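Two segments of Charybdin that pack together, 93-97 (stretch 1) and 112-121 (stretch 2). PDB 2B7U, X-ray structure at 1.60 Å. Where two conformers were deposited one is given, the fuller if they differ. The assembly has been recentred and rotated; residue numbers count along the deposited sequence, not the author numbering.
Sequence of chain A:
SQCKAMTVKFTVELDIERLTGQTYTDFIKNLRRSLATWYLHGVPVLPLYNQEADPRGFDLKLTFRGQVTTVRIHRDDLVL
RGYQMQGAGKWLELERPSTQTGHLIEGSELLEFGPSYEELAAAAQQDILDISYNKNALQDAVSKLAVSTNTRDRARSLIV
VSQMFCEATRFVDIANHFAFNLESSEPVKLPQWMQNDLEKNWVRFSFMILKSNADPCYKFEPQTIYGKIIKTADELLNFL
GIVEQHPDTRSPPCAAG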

ATOM      1  N   GLU A  93      -3.691   0.416  16.433  1.00 16.41           N
ATOM      2  CA  GLU A  93      -3.287   1.487  15.550  1.00 16.01           C
ATOM      3  C   GLU A  93      -1.770   1.665  15.538  1.00 14.83           C
ATOM      4  O   GLU A  93      -1.137   1.682  16.596  1.00 14.55           O
ATOM      5  CB  GLU A  93      -3.990   2.787  16.001  1.00 15.66           C
ATOM      6  CG  GLU A  93      -3.590   4.009  15.236  1.00 18.00           C
ATOM      7  CD  GLU A  93      -4.426   5.234  15.546  1.00 18.51           C
ATOM      8  OE1 GLU A  93      -3.966   6.338  15.152  1.00 24.04           O
ATOM      9  OE2 GLU A  93      -5.511   5.108  16.155  1.00 20.46           O
ATOM     10  N   LEU A  94      -1.208   1.833  14.346  1.00 15.16           N
ATOM     11  CA  LEU A  94       0.224   2.018  14.155  1.00 16.71           C
ATOM     12  C   LEU A  94       0.600   3.452  14.484  1.00 18.02           C
ATOM     13  O   LEU A  94      -0.155   4.380  14.223  1.00 18.49           O
ATOM     14  CB  LEU A  94       0.631   1.685  12.711  1.00 16.60           C
ATOM     15  CG  LEU A  94       0.631   0.179  12.398  1.00 18.30           C
ATOM     16  CD1 LEU A  94      -0.760  -0.365  12.128  1.00 21.53           C
ATOM     17  CD2 LEU A  94       1.527  -0.138  11.190  1.00 20.28           C
ATOM     18  N   GLU A  95       1.765   3.621  15.083  1.00 18.95           N
ATOM     19  CA  GLU A  95       2.290   4.944  15.406  1.00 20.90           C
ATOM     20  C   GLU A  95       2.488   5.812  14.167  1.00 21.93           C
ATOM     21  O   GLU A  95       2.580   5.297  13.079  1.00 20.73           O
ATOM     22  CB  GLU A  95       3.639   4.789  16.125  1.00 20.07           C
ATOM     23  CG  GLU A  95       3.539   4.221  17.529  1.00 20.97           C
ATOM     24  CD  GLU A  95       4.894   3.785  18.080  1.00 21.23           C
ATOM     25  OE1 GLU A  95       5.010   3.555  19.302  1.00 24.46           O
ATOM     26  OE2 GLU A  95       5.845   3.648  17.294  1.00 24.43           O
ATOM     27  N   ARG A  96       2.611   7.125  14.401  1.00 25.31           N
ATOM     28  CA  ARG A  96       2.819   8.217  13.411  1.00 27.22           C
ATOM     29  C   ARG A  96       1.584   9.114  13.463  1.00 28.70           C
ATOM     30  O   ARG A  96       1.426   9.836  14.436  1.00 31.04           O
ATOM     31  CB  ARG A  96       3.137   7.729  12.003  0.65 28.36           C
ATOM     32  CG  ARG A  96       4.414   6.893  11.918  0.65 29.65           C
ATOM     33  CD  ARG A  96       5.689   7.700  12.011  0.65 30.25           C
ATOM     34  NE  ARG A  96       6.399   7.650  10.740  0.65 31.58           N
ATOM     35  CZ  ARG A  96       6.894   6.538  10.194  0.65 28.49           C
ATOM     36  NH1 ARG A  96       6.748   5.356  10.776  0.65 23.75           N
ATOM     37  NH2 ARG A  96       7.518   6.614   9.026  0.65 29.10           N
ATOM     38  N   PRO A  97       0.685   9.025  12.475  1.00 31.06           N
ATOM     39  CA  PRO A  97      -0.549   9.793  12.257  1.00 31.53           C
ATOM     40  C   PRO A  97      -1.289  10.312  13.494  1.00 33.63           C
ATOM     41  O   PRO A  97      -1.352   9.636  14.521  1.00 35.00           O
ATOM     42  N   GLU A 112       3.471  -0.702  19.152  1.00 19.92           N
ATOM     43  CA  GLU A 112       4.817  -0.213  19.446  1.00 20.55           C
ATOM     44  C   GLU A 112       5.619   0.054  18.186  1.00 20.05           C
ATOM     45  O   GLU A 112       6.844   0.092  18.220  1.00 20.95           O
ATOM     46  CB  GLU A 112       5.559  -1.231  20.323  1.00 20.87           C
ATOM     47  CG  GLU A 112       4.852  -1.471  21.643  1.00 23.19           C
ATOM     48  CD  GLU A 112       5.584  -2.451  22.552  1.00 24.58           C
ATOM     49  OE1 GLU A 112       4.915  -3.067  23.422  1.00 30.18           O
ATOM     50  OE2 GLU A 112       6.831  -2.575  22.434  1.00 29.55           O
ATOM     51  N   PHE A 113       4.943   0.258  17.063  1.00 18.58           N
ATOM     52  CA  PHE A 113       5.612   0.509  15.809  1.00 18.52           C
ATOM     53  C   PHE A 113       4.733   1.288  14.858  1.00 17.97           C
ATOM     54  O   PHE A 113       3.519   1.313  15.007  1.00 17.03           O
ATOM     55  CB  PHE A 113       6.078  -0.817  15.162  1.00 18.94           C
ATOM     56  CG  PHE A 113       4.993  -1.879  15.047  1.00 19.11           C
ATOM     57  CD1 PHE A 113       4.187  -1.950  13.925  1.00 18.52           C
ATOM     58  CD2 PHE A 113       4.796  -2.801  16.063  1.00 18.84           C
ATOM     59  CE1 PHE A 113       3.191  -2.948  13.818  1.00 19.97           C
ATOM     60  CE2 PHE A 113       3.802  -3.788  15.976  1.00 19.70           C
ATOM     61  CZ  PHE A 113       3.009  -3.858  14.845  1.00 18.98           C
ATOM     62  N   GLY A 114       5.391   1.962  13.930  1.00 18.71           N
ATOM     63  CA  GLY A 114       4.749   2.660  12.833  1.00 19.28           C
ATOM     64  C   GLY A 114       4.717   1.794  11.597  1.00 20.40           C
ATOM     65  O   GLY A 114       5.192   0.671  11.624  1.00 20.02           O
ATOM     66  N   PRO A 115       4.135   2.316  10.498  1.00 21.64           N
ATOM     67  CA  PRO A 115       3.958   1.620   9.234  1.00 22.86           C
ATOM     68  C   PRO A 115       5.194   1.525   8.334  1.00 23.04           C
ATOM     69  O   PRO A 115       5.160   0.825   7.308  1.00 24.56           O
ATOM     70  CB  PRO A 115       2.857   2.449   8.555  1.00 22.82           C
ATOM     71  CG  PRO A 115       3.075   3.821   9.037  1.00 23.28           C
ATOM     72  CD  PRO A 115       3.534   3.667  10.458  1.00 22.08           C
ATOM     73  N   SER A 116       6.293   2.177   8.696  1.00 23.15           N
ATOM     74  CA  SER A 116       7.458   2.105   7.813  1.00 23.57           C
ATOM     75  C   SER A 116       8.015   0.701   7.892  1.00 22.86           C
ATOM     76  O   SER A 116       7.919   0.047   8.935  1.00 22.85           O
ATOM     77  CB  SER A 116       8.516   3.123   8.197  1.00 24.20           C
ATOM     78  OG  SER A 116       9.238   2.733   9.344  1.00 25.08           O
ATOM     79  N   TYR A 117       8.602   0.224   6.798  1.00 22.71           N
ATOM     80  CA  TYR A 117       9.175  -1.127   6.796  1.00 21.61           C
ATOM     81  C   TYR A 117      10.386  -1.282   7.717  1.00 21.55           C
ATOM     82  O   TYR A 117      10.603  -2.368   8.231  1.00 20.71           O
ATOM     83  CB  TYR A 117       9.511  -1.603   5.374  1.00 22.21           C
ATOM     84  CG  TYR A 117       8.299  -1.793   4.523  1.00 21.72           C
ATOM     85  CD1 TYR A 117       8.142  -1.081   3.347  1.00 23.25           C
ATOM     86  CD2 TYR A 117       7.282  -2.675   4.915  1.00 24.11           C
ATOM     87  CE1 TYR A 117       7.015  -1.239   2.571  1.00 23.81           C
ATOM     88  CE2 TYR A 117       6.133  -2.852   4.142  1.00 22.71           C
ATOM     89  CZ  TYR A 117       6.010  -2.121   2.969  1.00 25.06           C
ATOM     90  OH  TYR A 117       4.878  -2.265   2.202  1.00 23.51           O
ATOM     91  N   GLU A 118      11.136  -0.212   7.957  1.00 21.76           N
ATOM     92  CA  GLU A 118      12.209  -0.248   8.944  1.00 23.13           C
ATOM     93  C   GLU A 118      11.643  -0.616  10.318  1.00 21.35           C
ATOM     94  O   GLU A 118      12.199  -1.477  11.016  1.00 21.09           O
ATOM     95  CB  GLU A 118      12.913   1.118   9.010  1.00 23.75           C
ATOM     96  CG  GLU A 118      14.003   1.254  10.046  1.00 26.61           C
ATOM     97  CD  GLU A 118      14.779   2.568   9.904  1.00 27.64           C
ATOM     98  OE1 GLU A 118      14.342   3.460   9.136  1.00 34.97           O
ATOM     99  OE2 GLU A 118      15.835   2.713  10.560  1.00 34.87           O
ATOM    100  N   GLU A 119      10.545   0.043  10.692  1.00 20.82           N
ATOM    101  CA  GLU A 119       9.919  -0.189  12.000  1.00 20.99           C
ATOM    102  C   GLU A 119       9.194  -1.516  12.048  1.00 19.00           C
ATOM    103  O   GLU A 119       9.284  -2.229  13.046  1.00 18.93           O
ATOM    104  CB  GLU A 119       8.950   0.942  12.339  1.00 21.22           C
ATOM    105  CG  GLU A 119       9.681   2.282  12.552  1.00 24.58           C
ATOM    106  CD  GLU A 119       8.961   3.249  13.496  1.00 25.77           C
ATOM    107  OE1 GLU A 119       7.917   2.883  14.070  1.00 30.44           O
ATOM    108  OE2 GLU A 119       9.469   4.390  13.674  1.00 30.36           O
ATOM    109  N   LEU A 120       8.507  -1.870  10.967  1.00 17.41           N
ATOM    110  CA  LEU A 120       7.806  -3.162  10.930  1.00 16.98           C
ATOM    111  C   LEU A 120       8.772  -4.320  10.949  1.00 16.34           C
ATOM    112  O   LEU A 120       8.531  -5.295  11.643  1.00 16.03           O
ATOM    113  CB  LEU A 120       6.920  -3.277   9.687  1.00 16.78           C
ATOM    114  CG  LEU A 120       5.584  -2.535   9.708  1.00 18.10           C
ATOM    115  CD1 LEU A 120       5.060  -2.481   8.267  1.00 20.51           C
ATOM    116  CD2 LEU A 120       4.552  -3.139  10.647  1.00 19.02           C
ATOM    117  N   ALA A 121       9.847  -4.227  10.165  1.00 16.68           N
ATOM    118  CA  ALA A 121      10.861  -5.286  10.147  1.00 16.79           C
ATOM    119  C   ALA A 121      11.513  -5.476  11.517  1.00 16.39           C
ATOM    120  O   ALA A 121      11.747  -6.596  11.933  1.00 16.71           O
ATOM    121  CB  ALA A 121      11.931  -4.977   9.083  1.00 17.77           C
TER
HETATM  122  O   HOH W   1       7.479   2.879  19.840  1.00 30.34           O
HETATM  123  O   HOH W   2       7.243   5.556  15.091  1.00 44.84           O

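Two short pieces of chain meet here with little regular structure at the seam: stretch 1 is extended through Leu-94 and Glu-95 and then bends at Arg-96, where phi is positive, while stretch 2 is a loop that turns at Pro-115 and Ser-116 into the helix beginning at Tyr-117. The backbones come nearest at Glu-95 and Gly-114, whose CA atoms are 4.2 Å apart, and about 406 Å² of surface is buried between the two sides.

Glu-93 points its CA-to-CB bond away from stretch 2 and finds its carboxylate partners elsewhere in the structure, so the contact effectively starts one residue later. Leu-94 supplies the apolar part. Its CA-to-CB bond points toward stretch 2, and methyl CD2 sits among three side chains: it lies 4.2 Å from Phe-113 CE1, 3.9 Å from Pro-115 CB and 4.3 Å from Leu-120 CD2. One branched side chain thus touches the loop before the turn, the proline at the turn and the first part of the helix. Phe-113 starts in the wrong direction, with its CA-to-CB bond pointing away, but with chi1 in the p well its ring comes back to meet the leucine.

At Glu-95 the backbone takes over. Its amide N donates to Phe-113 O at 2.9 Å with an N-H...O angle of 156°, the sole direct hydrogen bond across the stretches. The same carbonyl oxygen receives a softer CA-H...O contact from Leu-94, with CA to Phe-113 O at 3.5 Å. In return, Glu-95 O lies 3.4 Å from Gly-114 CA in another CA-H...O contact and 3.2 Å from Pro-115 CD. Gly-114 leaves room for both the backbone and the arginine: an ideal CB there would lie a tight 3.2 Å from Glu-95 O and would clash, at 2.6 Å, with the side-chain atom Arg-96 NH1.

The Glu-95 side chain must cope with a like charge, since its OE2 is 3.9 Å from Glu-119 OE1. Water helps. Water 2 lies between the carboxylates, 3.2 Å from Glu-95 OE2 and 2.9 Å from Glu-119 OE2, while water 1 donates to Glu-95 OE1 at 2.6 Å and makes a weak bond to Glu-112 O at 3.3 Å. Glu-119 is also occupied within its own stretch: Gly-114 N donates to its OE1 at 2.7 Å, and its backbone N donates to Ser-116 OG at 3.3 Å, capping the helix. The loop is therefore tied to the helix that follows it.

Arg-96 reaches along the turn. In the conformer given, NH1 lies 3.6 Å from Pro-115 CD, and NH2 is 3.7 Å from Ser-116 CB, which sits near the edge of the guanidinium. Glu-119 OE2 is 4.1 Å from NH1 but well out of the guanidinium plane, so charge attraction acts without a directed N-H bond; NH1 is buried with no polar partner in the model. Pro-97 leaves the contact. The rule to read here is economical: one backbone hydrogen bond, one leucine and one glycine organise the seam.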